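Local coordinates for protein gamma-resorcylate decarboxylase (Polaromonas, PDB 4QRO) that probably catalyses the manganese-dependent, non-oxidative decarboxylation of gamma-resorcylate (2,6-dihydroxybenzoate) to resorcinol, as a member of the amidohydrolase superfamily, at residues 30-35 / 287-292. Sequence-based numbering, arbitrary orientation.
Sequences PELRSR and DWPFEN. With MN (manganese (II) ion), chain K; 38L (2-nitrobenzene-1,3-diol), chain M.
Arg35 leaves helix 29-37 with CG anti to its carbonyl carbon (chi1 -64°) and then runs extended from CG to NE, a shape that carries its guanidinium across Trp288 to the loop at 287-292. Trp288, whose CG is anti to its own backbone N, offers the face of its six-membered ring. Arg35 CD makes a CH-pi contact there, 3.9 Å from the centroid of that Trp288 ring, and the guanidinium follows over the rim at CZ3, the two planes only 23° apart. Beyond the ring, NH1 of Arg35 donates to the backbone O of Pro289 (3.0 Å), which lies in the guanidinium plane. Asn292 OD1 accepts from Arg35 NH2 at 2.9 Å and more weakly from NH1, with the amide turned 52° from the guanidinium. On the helix side Glu31 OE2, also paired with Arg42, receives Arg35 NE at 2.8 Å in a salt bridge. With an alanine at Arg35, Pro289 O and Asn292 OD1 would probably lose these donors, Trp288 the flat group over its ring and Glu31 a salt-bridge mate. One turn earlier in the helix, Leu32 splits its methyls: CD1 meets Pro289 CG at 3.8 Å, whereas CD2 approaches Phe290 CE1. The cis peptide before Pro289 belongs to the loop following strand 282-283, where amidohydrolases place a metal-binding aspartate; here Asp287 OD1 binds manganese at 2.2 Å. Phe290 lays one ring face over the inhibitor 2-nitrobenzene-1,3-diol, with CE2 3.5 Å from ligand CAC. Trp236 of the second subunit adds a cation-pi contact to Arg35. The chemistry illustrates how one guanidinium can give its face to an aromatic ring and its edge to carbonyl oxygens: Arg35, its charge probably balanced by Glu31, joins Leu32 in tying helix 29-37 to the metal- and inhibitor-binding loop.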
# COMPACT_ATOMS: atom_id res chain seq x y z
N PRO A 30 4.81 -22.14 21.28
CA PRO A 30 6.05 -22.76 21.81
C PRO A 30 7.20 -22.70 20.82
O PRO A 30 8.33 -22.39 21.20
CB PRO A 30 5.61 -24.19 22.11
CG PRO A 30 4.14 -24.04 22.43
CD PRO A 30 3.67 -23.05 21.40
N GLU A 31 6.94 -22.95 19.54
CA GLU A 31 8.00 -22.83 18.52
C GLU A 31 8.50 -21.41 18.37
O GLU A 31 9.72 -21.19 18.38
CB GLU A 31 7.53 -23.33 17.14
CG GLU A 31 8.50 -23.02 16.00
CD GLU A 31 9.74 -23.92 15.98
OE1 GLU A 31 9.78 -24.83 16.80
OE2 GLU A 31 10.67 -23.73 15.16
N LEU A 32 7.58 -20.45 18.17
CA LEU A 32 7.98 -19.07 17.97
C LEU A 32 8.79 -18.53 19.15
O LEU A 32 9.80 -17.88 18.95
CB LEU A 32 6.75 -18.16 17.74
CG LEU A 32 7.08 -16.68 17.53
CD1 LEU A 32 8.07 -16.53 16.39
CD2 LEU A 32 5.83 -15.83 17.30
N ARG A 33 8.30 -18.78 20.36
CA ARG A 33 8.99 -18.46 21.61
C ARG A 33 10.44 -18.95 21.59
O ARG A 33 11.40 -18.20 21.90
CB ARG A 33 8.21 -19.13 22.76
CG ARG A 33 8.79 -19.02 24.16
CD ARG A 33 7.76 -19.42 25.22
NE ARG A 33 7.32 -20.81 25.09
CZ ARG A 33 6.33 -21.36 25.78
NH1 ARG A 33 5.62 -20.65 26.66
NH2 ARG A 33 6.03 -22.64 25.59
N SER A 34 10.59 -20.23 21.28
CA SER A 34 11.91 -20.90 21.25
C SER A 34 12.83 -20.27 20.22
O SER A 34 14.02 -20.08 20.49
CB SER A 34 11.76 -22.40 20.96
OG SER A 34 11.26 -22.60 19.66
N ARG A 35 12.28 -19.90 19.05
CA ARG A 35 13.09 -19.20 18.03
C ARG A 35 13.48 -17.82 18.49
O ARG A 35 14.64 -17.40 18.26
CB ARG A 35 12.33 -19.05 16.72
CG ARG A 35 11.96 -20.33 16.02
CD ARG A 35 11.10 -20.05 14.77
NE ARG A 35 10.83 -21.22 13.97
CZ ARG A 35 10.28 -21.21 12.76
NH1 ARG A 35 9.89 -20.08 12.18
NH2 ARG A 35 10.14 -22.35 12.13
N ASP A 287 13.30 -11.98 7.95
CA ASP A 287 12.25 -11.80 8.97
C ASP A 287 12.12 -13.01 9.92
O ASP A 287 11.11 -13.18 10.57
CB ASP A 287 10.90 -11.50 8.34
CG ASP A 287 10.06 -10.53 9.18
OD1 ASP A 287 10.46 -10.12 10.31
OD2 ASP A 287 8.97 -10.17 8.67
N TRP A 288 13.16 -13.82 9.99
CA TRP A 288 13.25 -14.85 11.01
C TRP A 288 13.04 -14.15 12.34
O TRP A 288 13.60 -13.07 12.55
CB TRP A 288 14.59 -15.55 10.96
CG TRP A 288 14.83 -16.58 12.03
CD1 TRP A 288 15.57 -16.39 13.20
CD2 TRP A 288 14.40 -17.94 12.06
NE1 TRP A 288 15.60 -17.54 13.92
CE2 TRP A 288 14.89 -18.52 13.26
CE3 TRP A 288 13.61 -18.73 11.21
CZ2 TRP A 288 14.66 -19.86 13.61
CZ3 TRP A 288 13.38 -20.09 11.56
CH2 TRP A 288 13.90 -20.62 12.76
N PRO A 289 12.22 -14.74 13.23
CA PRO A 289 11.62 -16.08 13.18
C PRO A 289 10.17 -16.14 12.75
O PRO A 289 9.52 -17.20 12.85
CB PRO A 289 11.77 -16.55 14.63
CG PRO A 289 11.54 -15.30 15.40
CD PRO A 289 12.17 -14.19 14.60
N PHE A 290 9.67 -15.03 12.22
CA PHE A 290 8.27 -14.94 11.80
C PHE A 290 8.11 -15.54 10.41
O PHE A 290 6.98 -15.91 10.01
CB PHE A 290 7.80 -13.47 11.86
CG PHE A 290 7.93 -12.86 13.22
CD1 PHE A 290 7.04 -13.17 14.22
CD2 PHE A 290 9.00 -12.00 13.53
CE1 PHE A 290 7.19 -12.64 15.49
CE2 PHE A 290 9.15 -11.46 14.80
CZ PHE A 290 8.23 -11.78 15.77
N GLU A 291 9.23 -15.57 9.68
CA GLU A 291 9.38 -16.36 8.46
C GLU A 291 10.53 -17.34 8.64
O GLU A 291 11.49 -17.06 9.38
CB GLU A 291 9.76 -15.47 7.28
CG GLU A 291 8.83 -14.34 7.01
CD GLU A 291 7.51 -14.80 6.48
OE1 GLU A 291 7.41 -15.98 6.04
OE2 GLU A 291 6.57 -13.99 6.53
N ASN A 292 10.45 -18.46 7.93
CA ASN A 292 11.53 -19.46 7.91
C ASN A 292 12.74 -19.01 7.13
O ASN A 292 12.61 -18.45 6.03
CB ASN A 292 11.07 -20.79 7.30
CG ASN A 292 10.36 -21.70 8.29
OD1 ASN A 292 10.00 -21.30 9.41
ND2 ASN A 292 10.20 -22.96 7.89
MN MN K . 10.10 -8.15 11.11
OAK 38L M . 7.97 -7.97 10.13
NAG 38L M . 7.05 -8.75 10.16
OAJ 38L M . 6.33 -8.83 9.16
CAA 38L M . 6.84 -9.54 11.31
CAF 38L M . 5.74 -10.40 11.32
OAH 38L M . 5.36 -11.01 10.16
CAE 38L M . 5.03 -10.63 12.49
CAD 38L M . 5.44 -10.05 13.69
CAC 38L M . 6.64 -9.33 13.73
CAB 38L M . 7.35 -9.11 12.55
OAI 38L M . 8.56 -8.46 12.62
O HOH W 1 16.32 -18.75 16.57